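Long-range contacts in aryl acylamidase (bacterium CSBL00001, PDB 4YJ6), which probably hydrolyses the amide bond of N-acylated aromatic amines, as an aryl acylamidase of the amidase signature family: residues S6-W10 with S33-L37; R267-L273 with G301-V307; G278-V282 with Q315-S319. The contacts are given in a common frame with arbitrary orientation. Residues are numbered along the deposited sequence.

Contact 1: S6-W10 with S33-L37; sequences SPVHW and STIDL
A single hydroxyl, Ser6 OG, organises the irregular segment 6-10 and also reaches segment 33-37 through a water; no direct hydrogen bond joins the two segments. With Ser6 chi1 in the t well, OG accepts from Val8 N at 3.2 Å, which makes an ST turn, and from His9 N at 3.0 Å, an ST motif. Phi/psi run from Pro7 at -76/-13 through Val8 at -126/-18 to His9 at -55/130. Water 1 lies 2.7 Å from Ser6 OG and donates at 2.8 Å to Ser33 O, which also accepts from Leu37 N (3.2 Å). Segment 33-37 is regular helix, part of helix 27-45, and the nearest CA pairs are Val8-Ser33 (6.7 Å) and His9-Leu37 (7.4 Å). This is loop-on-helix packing: the N-terminal segment, leading into helix 13-21, lies against helix 27-45. Leu37 (chi1 m, chi2 t) gives up the most area here. Its CD1 meets Val8 CG2 (chi1 m) at 3.8 Å and His9 CA at 3.7 Å, while its CD2 sits over the His9 ring (chi1 t) as a CH-pi contact, 4.0 Å from the centroid and 18° off the normal. Val8 CG2 also touches Ser33 CB at 3.8 Å. Pro7 CG approaches Ser33 OG to 3.1 Å, a close carbon-oxygen contact, while the hydroxyl is hydrogen-bonded to Glu29 O. His9 NE2 bonds to Asp173 O.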
loop_
_atom_site.group_PDB
_atom_site.type_symbol
_atom_site.label_atom_id
_atom_site.label_comp_id
_atom_site.label_asym_id
_atom_site.label_seq_id
_atom_site.Cartn_x
_atom_site.Cartn_y
_atom_site.Cartn_z
ATOM N N SER A 6 17.870 20.183 6.011
ATOM C CA SER A 6 16.758 20.252 5.059
ATOM C C SER A 6 15.545 21.007 5.637
ATOM O O SER A 6 15.200 20.861 6.807
ATOM C CB SER A 6 16.346 18.830 4.631
ATOM O OG SER A 6 15.249 18.863 3.742
ATOM N N PRO A 7 14.899 21.848 4.824
ATOM C CA PRO A 7 13.696 22.455 5.386
ATOM C C PRO A 7 12.529 21.475 5.425
ATOM O O PRO A 7 11.539 21.764 6.082
ATOM C CB PRO A 7 13.394 23.608 4.410
ATOM C CG PRO A 7 14.111 23.243 3.144
ATOM C CD PRO A 7 15.333 22.512 3.582
ATOM N N VAL A 8 12.637 20.336 4.737
ATOM C CA VAL A 8 11.476 19.449 4.600
ATOM C C VAL A 8 11.707 17.978 5.032
ATOM O O VAL A 8 10.754 17.268 5.262
ATOM C CB VAL A 8 10.932 19.477 3.164
ATOM C CG1 VAL A 8 10.584 20.921 2.774
ATOM C CG2 VAL A 8 11.965 18.889 2.173
ATOM N N HIS A 9 12.946 17.518 5.130
ATOM C CA HIS A 9 13.204 16.121 5.500
ATOM C C HIS A 9 12.508 15.828 6.818
ATOM O O HIS A 9 12.640 16.596 7.781
ATOM C CB HIS A 9 14.717 15.889 5.647
ATOM C CG HIS A 9 15.138 14.457 5.507
ATOM N ND1 HIS A 9 16.413 14.031 5.803
ATOM C CD2 HIS A 9 14.466 13.357 5.081
ATOM C CE1 HIS A 9 16.514 12.734 5.574
ATOM N NE2 HIS A 9 15.346 12.299 5.129
ATOM N N TRP A 10 11.756 14.726 6.853
ATOM C CA TRP A 10 11.050 14.270 8.067
ATOM C C TRP A 10 9.850 15.116 8.540
ATOM O O TRP A 10 9.215 14.789 9.560
ATOM C CB TRP A 10 12.039 14.033 9.244
ATOM C CG TRP A 10 13.157 13.079 8.906
ATOM C CD1 TRP A 10 14.495 13.381 8.733
ATOM C CD2 TRP A 10 13.041 11.660 8.685
ATOM N NE1 TRP A 10 15.199 12.240 8.413
ATOM C CE2 TRP A 10 14.338 11.171 8.380
ATOM C CE3 TRP A 10 11.968 10.759 8.721
ATOM C CZ2 TRP A 10 14.590 9.815 8.103
ATOM C CZ3 TRP A 10 12.209 9.422 8.449
ATOM C CH2 TRP A 10 13.518 8.954 8.147
ATOM N N SER A 33 13.542 21.502 -2.499
ATOM C CA SER A 33 14.126 20.795 -1.364
ATOM C C SER A 33 13.783 19.310 -1.392
ATOM O O SER A 33 14.586 18.484 -0.950
ATOM C CB SER A 33 13.651 21.400 -0.052
ATOM O OG SER A 33 14.123 22.733 0.094
ATOM N N THR A 34 12.608 18.972 -1.908
ATOM C CA THR A 34 12.226 17.557 -2.017
ATOM C C THR A 34 13.056 16.918 -3.127
ATOM O O THR A 34 13.514 15.791 -3.015
ATOM C CB THR A 34 10.722 17.383 -2.313
ATOM O OG1 THR A 34 9.975 17.948 -1.231
ATOM C CG2 THR A 34 10.346 15.882 -2.415
ATOM N N ILE A 35 13.268 17.666 -4.200
ATOM C CA ILE A 35 14.071 17.181 -5.310
ATOM C C ILE A 35 15.484 16.898 -4.790
ATOM O O ILE A 35 16.081 15.877 -5.116
ATOM C CB ILE A 35 14.088 18.208 -6.466
ATOM C CG1 ILE A 35 12.749 18.175 -7.208
ATOM C CG2 ILE A 35 15.237 17.933 -7.468
ATOM C CD1 ILE A 35 12.535 19.370 -8.228
ATOM N N ASP A 36 16.002 17.796 -3.965
ATOM C CA ASP A 36 17.335 17.605 -3.419
ATOM C C ASP A 36 17.405 16.286 -2.649
ATOM O O ASP A 36 18.381 15.527 -2.790
ATOM C CB ASP A 36 17.721 18.735 -2.472
ATOM C CG ASP A 36 17.955 20.057 -3.182
ATOM O OD1 ASP A 36 18.179 20.050 -4.415
ATOM O OD2 ASP A 36 17.912 21.094 -2.471
ATOM N N LEU A 37 16.378 16.011 -1.836
ATOM C CA LEU A 37 16.349 14.765 -1.051
ATOM C C LEU A 37 16.274 13.535 -1.959
ATOM O O LEU A 37 16.931 12.535 -1.697
ATOM C CB LEU A 37 15.155 14.749 -0.075
ATOM C CG LEU A 37 15.269 15.695 1.107
ATOM C CD1 LEU A 37 13.974 15.705 1.888
ATOM C CD2 LEU A 37 16.432 15.277 2.030
HETATM O O HOH W 1 16.256 19.076 1.272
#

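Contact 2: R267-L273 with G301-V307; sequences RGKKIGL and GAHVEFV
Residues 270-273 and 303-306 are neighbouring parallel strands, their axes 4.5 Å apart at closest and 27° from parallel. Lys270 pairs with His303, Ile271 with Val304, Gly272 with Glu305 and Leu273 with Phe306, at CA-CA distances of 4.6 to 5.3 Å. The hydrogen-bond ladder runs His303 N-Lys269 O 2.9 Å, Ile271 N-His303 O 2.7 Å, Glu305 N-Ile271 O 3.0 Å, Leu273 N-Glu305 O 2.9 Å and Val307 N-Leu273 O 2.9 Å. Earlier, Gly268 N bonds Gly301 O (2.8 Å), one residue out of the ladder's register. Gly301 (positive phi) is C-prime of the Schellman motif ending helix 284-299; a CB would lie 2.4 Å from Arg267 NE. On the face turned to that helix, Val304 CG2 lies 4.1 Å from Ile271 CB and Val304 CG1 4.0 Å from Leu273 CB; Ile271 CD1 meets Ala302 CB (3.6 Å), and Leu273 CD2 sits over the Phe306 ring, 3.9 Å from its centroid. On the other, Lys270 (chi3 and chi4 p) curls NZ to 3.7 Å from Glu305 OE1 (chi1 p), a long salt bridge; water 2 bonds both. Strand 394-398 flanks 270-273. Parallel neighbours joined through helix 284-299, the two strands form a beta-alpha-beta crossover at the mixed sheet's edge.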
loop_
_atom_site.group_PDB
_atom_site.type_symbol
_atom_site.label_atom_id
_atom_site.label_comp_id
_atom_site.label_asym_id
_atom_site.label_seq_id
_atom_site.Cartn_x
_atom_site.Cartn_y
_atom_site.Cartn_z
ATOM N N ARG A 267 -11.225 2.726 24.640
ATOM C CA ARG A 267 -11.755 2.279 25.927
ATOM C C ARG A 267 -13.065 1.533 25.711
ATOM O O ARG A 267 -13.975 2.050 25.044
ATOM C CB ARG A 267 -12.041 3.481 26.819
ATOM C CG ARG A 267 -10.896 3.902 27.659
ATOM C CD ARG A 267 -11.359 4.118 29.134
ATOM N NE ARG A 267 -10.655 3.212 30.033
ATOM C CZ ARG A 267 -9.354 3.291 30.294
ATOM N NH1 ARG A 267 -8.617 4.244 29.730
ATOM N NH2 ARG A 267 -8.790 2.415 31.121
ATOM N N GLY A 268 -13.148 0.331 26.284
ATOM C CA GLY A 268 -14.355 -0.470 26.218
ATOM C C GLY A 268 -14.474 -1.326 24.971
ATOM O O GLY A 268 -15.384 -2.151 24.858
ATOM N N LYS A 269 -13.573 -1.145 24.009
ATOM C CA LYS A 269 -13.668 -1.943 22.790
ATOM C C LYS A 269 -13.315 -3.388 23.048
ATOM O O LYS A 269 -12.494 -3.678 23.909
ATOM C CB LYS A 269 -12.740 -1.373 21.711
ATOM C CG LYS A 269 -13.175 0.028 21.244
ATOM C CD LYS A 269 -14.590 0.021 20.624
ATOM C CE LYS A 269 -14.896 1.392 19.982
ATOM N NZ LYS A 269 -16.308 1.452 19.555
ATOM N N LYS A 270 -13.931 -4.283 22.278
ATOM C CA LYS A 270 -13.690 -5.720 22.374
ATOM C C LYS A 270 -12.842 -6.093 21.193
ATOM O O LYS A 270 -13.237 -5.897 20.035
ATOM C CB LYS A 270 -14.988 -6.510 22.297
ATOM C CG LYS A 270 -15.876 -6.377 23.502
ATOM C CD LYS A 270 -16.951 -7.485 23.508
ATOM C CE LYS A 270 -16.405 -8.902 23.075
ATOM N NZ LYS A 270 -15.341 -9.522 23.986
ATOM N N ILE A 271 -11.657 -6.587 21.465
ATOM C CA ILE A 271 -10.672 -6.759 20.408
ATOM C C ILE A 271 -10.302 -8.230 20.334
ATOM O O ILE A 271 -9.960 -8.835 21.360
ATOM C CB ILE A 271 -9.441 -5.937 20.699
ATOM C CG1 ILE A 271 -9.826 -4.435 20.768
ATOM C CG2 ILE A 271 -8.358 -6.180 19.615
ATOM C CD1 ILE A 271 -8.628 -3.482 20.961
ATOM N N GLY A 272 -10.381 -8.805 19.138
ATOM C CA GLY A 272 -9.940 -10.177 18.934
ATOM C C GLY A 272 -8.507 -10.186 18.439
ATOM O O GLY A 272 -8.066 -9.219 17.825
ATOM N N LEU A 273 -7.754 -11.239 18.797
ATOM C CA LEU A 273 -6.331 -11.333 18.440
ATOM C C LEU A 273 -6.075 -12.699 17.799
ATOM O O LEU A 273 -6.556 -13.728 18.289
ATOM C CB LEU A 273 -5.472 -11.192 19.716
ATOM C CG LEU A 273 -3.986 -11.473 19.550
ATOM C CD1 LEU A 273 -3.347 -10.488 18.586
ATOM C CD2 LEU A 273 -3.289 -11.432 20.949
ATOM N N GLY A 301 -7.611 0.295 28.185
ATOM C CA GLY A 301 -8.997 0.078 28.539
ATOM C C GLY A 301 -9.785 -0.771 27.551
ATOM O O GLY A 301 -10.988 -0.869 27.682
ATOM N N ALA A 302 -9.125 -1.376 26.567
ATOM C CA ALA A 302 -9.812 -2.336 25.704
ATOM C C ALA A 302 -9.708 -3.744 26.289
ATOM O O ALA A 302 -8.850 -4.016 27.132
ATOM C CB ALA A 302 -9.209 -2.314 24.273
ATOM N N HIS A 303 -10.562 -4.645 25.817
ATOM C CA HIS A 303 -10.510 -6.047 26.239
ATOM C C HIS A 303 -10.026 -6.860 25.065
ATOM O O HIS A 303 -10.627 -6.802 24.003
ATOM C CB HIS A 303 -11.897 -6.500 26.677
ATOM C CG HIS A 303 -12.561 -5.532 27.608
ATOM N ND1 HIS A 303 -13.468 -4.580 27.179
ATOM C CD2 HIS A 303 -12.397 -5.324 28.937
ATOM C CE1 HIS A 303 -13.854 -3.847 28.210
ATOM N NE2 HIS A 303 -13.222 -4.281 29.288
ATOM N N VAL A 304 -8.921 -7.569 25.240
ATOM C CA VAL A 304 -8.325 -8.310 24.129
ATOM C C VAL A 304 -8.388 -9.795 24.461
ATOM O O VAL A 304 -8.058 -10.190 25.596
ATOM C CB VAL A 304 -6.850 -7.918 23.909
ATOM C CG1 VAL A 304 -6.241 -8.701 22.748
ATOM C CG2 VAL A 304 -6.703 -6.385 23.658
ATOM N N GLU A 305 -8.788 -10.614 23.494
ATOM C CA GLU A 305 -8.710 -12.075 23.685
ATOM C C GLU A 305 -8.405 -12.770 22.367
ATOM O O GLU A 305 -8.725 -12.245 21.281
ATOM C CB GLU A 305 -10.002 -12.621 24.303
ATOM C CG GLU A 305 -11.163 -12.617 23.363
ATOM C CD GLU A 305 -12.524 -12.904 24.041
ATOM O OE1 GLU A 305 -12.941 -12.156 24.956
ATOM O OE2 GLU A 305 -13.203 -13.841 23.608
ATOM N N PHE A 306 -7.757 -13.925 22.435
ATOM C CA PHE A 306 -7.520 -14.731 21.239
ATOM C C PHE A 306 -8.812 -15.229 20.612
ATOM O O PHE A 306 -9.767 -15.565 21.312
ATOM C CB PHE A 306 -6.588 -15.926 21.550
ATOM C CG PHE A 306 -5.166 -15.537 21.767
ATOM C CD1 PHE A 306 -4.312 -15.357 20.680
ATOM C CD2 PHE A 306 -4.662 -15.336 23.041
ATOM C CE1 PHE A 306 -2.988 -14.987 20.872
ATOM C CE2 PHE A 306 -3.321 -14.960 23.236
ATOM C CZ PHE A 306 -2.490 -14.782 22.153
ATOM N N VAL A 307 -8.862 -15.180 19.276
ATOM C CA VAL A 307 -10.003 -15.688 18.526
ATOM C C VAL A 307 -9.554 -16.686 17.457
ATOM O O VAL A 307 -8.441 -16.623 16.938
ATOM C CB VAL A 307 -10.808 -14.521 17.842
ATOM C CG1 VAL A 307 -11.358 -13.609 18.897
ATOM C CG2 VAL A 307 -9.917 -13.729 16.832
HETATM O O HOH W 2 -12.300 -9.158 24.004
#

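Contact 3: G278-V282 with Q315-S319; sequences GVFPV and QKQMS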
loop_
_atom_site.group_PDB
_atom_site.type_symbol
_atom_site.label_atom_id
_atom_site.label_comp_id
_atom_site.label_asym_id
_atom_site.label_seq_id
_atom_site.Cartn_x
_atom_site.Cartn_y
_atom_site.Cartn_z
ATOM N N GLY A 278 -5.011 -18.875 12.245
ATOM C CA GLY A 278 -5.230 -20.308 12.359
ATOM C C GLY A 278 -4.719 -21.159 11.218
ATOM O O GLY A 278 -4.840 -22.390 11.274
ATOM N N VAL A 279 -4.187 -20.540 10.162
ATOM C CA VAL A 279 -3.810 -21.292 8.964
ATOM C C VAL A 279 -2.422 -20.971 8.404
ATOM O O VAL A 279 -1.933 -21.744 7.594
ATOM C CB VAL A 279 -4.817 -21.095 7.791
ATOM C CG1 VAL A 279 -6.184 -21.652 8.173
ATOM C CG2 VAL A 279 -4.953 -19.620 7.448
ATOM N N PHE A 280 -1.794 -19.852 8.796
ATOM C CA PHE A 280 -0.469 -19.518 8.218
ATOM C C PHE A 280 0.677 -19.922 9.136
ATOM O O PHE A 280 0.552 -19.831 10.356
ATOM C CB PHE A 280 -0.296 -18.011 8.017
ATOM C CG PHE A 280 -1.245 -17.398 7.009
ATOM C CD1 PHE A 280 -2.470 -16.873 7.429
ATOM C CD2 PHE A 280 -0.908 -17.346 5.663
ATOM C CE1 PHE A 280 -3.341 -16.291 6.516
ATOM C CE2 PHE A 280 -1.775 -16.774 4.718
ATOM C CZ PHE A 280 -2.986 -16.230 5.153
ATOM N N PRO A 281 1.815 -20.324 8.530
ATOM C CA PRO A 281 3.051 -20.459 9.311
ATOM C C PRO A 281 3.664 -19.084 9.525
ATOM O O PRO A 281 3.872 -18.387 8.541
ATOM C CB PRO A 281 3.921 -21.336 8.423
ATOM C CG PRO A 281 3.493 -20.962 6.990
ATOM C CD PRO A 281 1.984 -20.722 7.124
ATOM N N VAL A 282 3.890 -18.677 10.770
ATOM C CA VAL A 282 4.367 -17.322 11.036
ATOM C C VAL A 282 5.627 -17.391 11.863
ATOM O O VAL A 282 5.667 -18.119 12.865
ATOM C CB VAL A 282 3.306 -16.512 11.818
ATOM C CG1 VAL A 282 3.824 -15.111 12.184
ATOM C CG2 VAL A 282 2.030 -16.438 10.960
ATOM N N GLN A 315 -3.816 -22.493 3.731
ATOM C CA GLN A 315 -3.224 -21.272 3.176
ATOM C C GLN A 315 -2.764 -21.416 1.707
ATOM O O GLN A 315 -2.862 -20.463 0.941
ATOM C CB GLN A 315 -2.123 -20.752 4.085
ATOM C CG GLN A 315 -0.987 -21.752 4.361
ATOM C CD GLN A 315 0.170 -21.586 3.388
ATOM O OE1 GLN A 315 0.121 -20.766 2.492
ATOM N NE2 GLN A 315 1.232 -22.363 3.583
ATOM N N LYS A 316 -2.300 -22.593 1.286
ATOM C CA LYS A 316 -2.024 -22.807 -0.132
ATOM C C LYS A 316 -3.273 -22.715 -0.973
ATOM O O LYS A 316 -3.236 -22.149 -2.054
ATOM C CB LYS A 316 -1.349 -24.178 -0.390
ATOM C CG LYS A 316 -1.113 -24.406 -1.893
ATOM C CD LYS A 316 -0.288 -25.675 -2.154
ATOM C CE LYS A 316 0.383 -25.632 -3.550
ATOM N NZ LYS A 316 -0.564 -25.657 -4.721
ATOM N N GLN A 317 -4.388 -23.273 -0.506
ATOM C CA GLN A 317 -5.616 -23.173 -1.286
ATOM C C GLN A 317 -6.003 -21.708 -1.477
ATOM O O GLN A 317 -6.419 -21.317 -2.554
ATOM C CB GLN A 317 -6.746 -23.901 -0.577
ATOM C CG GLN A 317 -6.639 -25.427 -0.764
ATOM C CD GLN A 317 -7.702 -26.166 0.052
ATOM O OE1 GLN A 317 -7.898 -25.901 1.232
ATOM N NE2 GLN A 317 -8.394 -27.096 -0.592
HETATM N N MSE A 318 -5.862 -20.911 -0.423
HETATM C CA MSE A 318 -6.232 -19.502 -0.515
HETATM C C MSE A 318 -5.293 -18.699 -1.412
HETATM O O MSE A 318 -5.758 -17.888 -2.220
HETATM C CB MSE A 318 -6.274 -18.905 0.883
HETATM C CG MSE A 318 -7.326 -19.574 1.686
HETATM SE SE MSE A 318 -7.699 -18.446 3.206
HETATM C CE MSE A 318 -5.967 -18.605 4.147
ATOM N N SER A 319 -3.979 -18.881 -1.269
ATOM C CA SER A 319 -3.069 -18.141 -2.126
ATOM C C SER A 319 -3.211 -18.535 -3.590
ATOM O O SER A 319 -3.104 -17.668 -4.479
ATOM C CB SER A 319 -1.596 -18.253 -1.679
ATOM O OG SER A 319 -1.092 -19.585 -1.830
HETATM O O HOH W 3 -2.894 -23.855 6.200
#
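Gln315, at the start of helix 315-339, buries the most area here, and its side chain (chi1 57°, chi2 93°) folds over the loop. Its CG lies 3.4 Å from Val279 O, its CB 3.9 Å from Phe280 CD2, and its NE2 4.0 Å from Pro281 CD. These are van der Waals contacts; the amide finds its polar partners elsewhere, NE2 being hydrogen-bonded to Glu422 OE2 and Glu423 O. The link between backbones is made by water 3, which donates to Val279 O at 2.7 Å and accepts from Gln315 N at 3.0 Å. Val279 comes next in buried area: its CA is 5.8 Å from that of Gln315, and its CG2 meets the selenomethionine Met318 at CE, 3.6 Å away. Met318 CE also lies 3.9 Å from Phe280 CZ, so it packs against both side chains. The i, i+3 spacing puts Gln315 and Met318 on the same side of the helix, whose first turn is closed by Ser319 N to Gln315 O (2.9 Å). Met318 also touches Leu377 and Val381 of helix 368-389. This is loop-to-helix packing: the connection from strand 270-273 to helix 284-299 meets the N-terminal turn of helix 315-339.

In the fold
Contacts 2 and 3 form one neighbourhood: their centres are 24 Å apart and their nearest atoms about 6 Å. Their segments alternate along the chain, 267-273, 278-282, 301-307, 315-319, so the crossover of contact 2 supplies the loop of contact 3, and its second strand leads on to the helix that packs there. Contact 1 is remote, with centres 41 Å from contact 2 and 42 Å from contact 3 and nearest atoms about 27 and 26 Å away; it lies across the chain's centre from contact 3. In amidase signature enzymes the catalytic Ser-cisSer-Lys triad lies elsewhere in the chain, so all three, centred 21 to 26 Å from the chain's centre, are outer-fold packing.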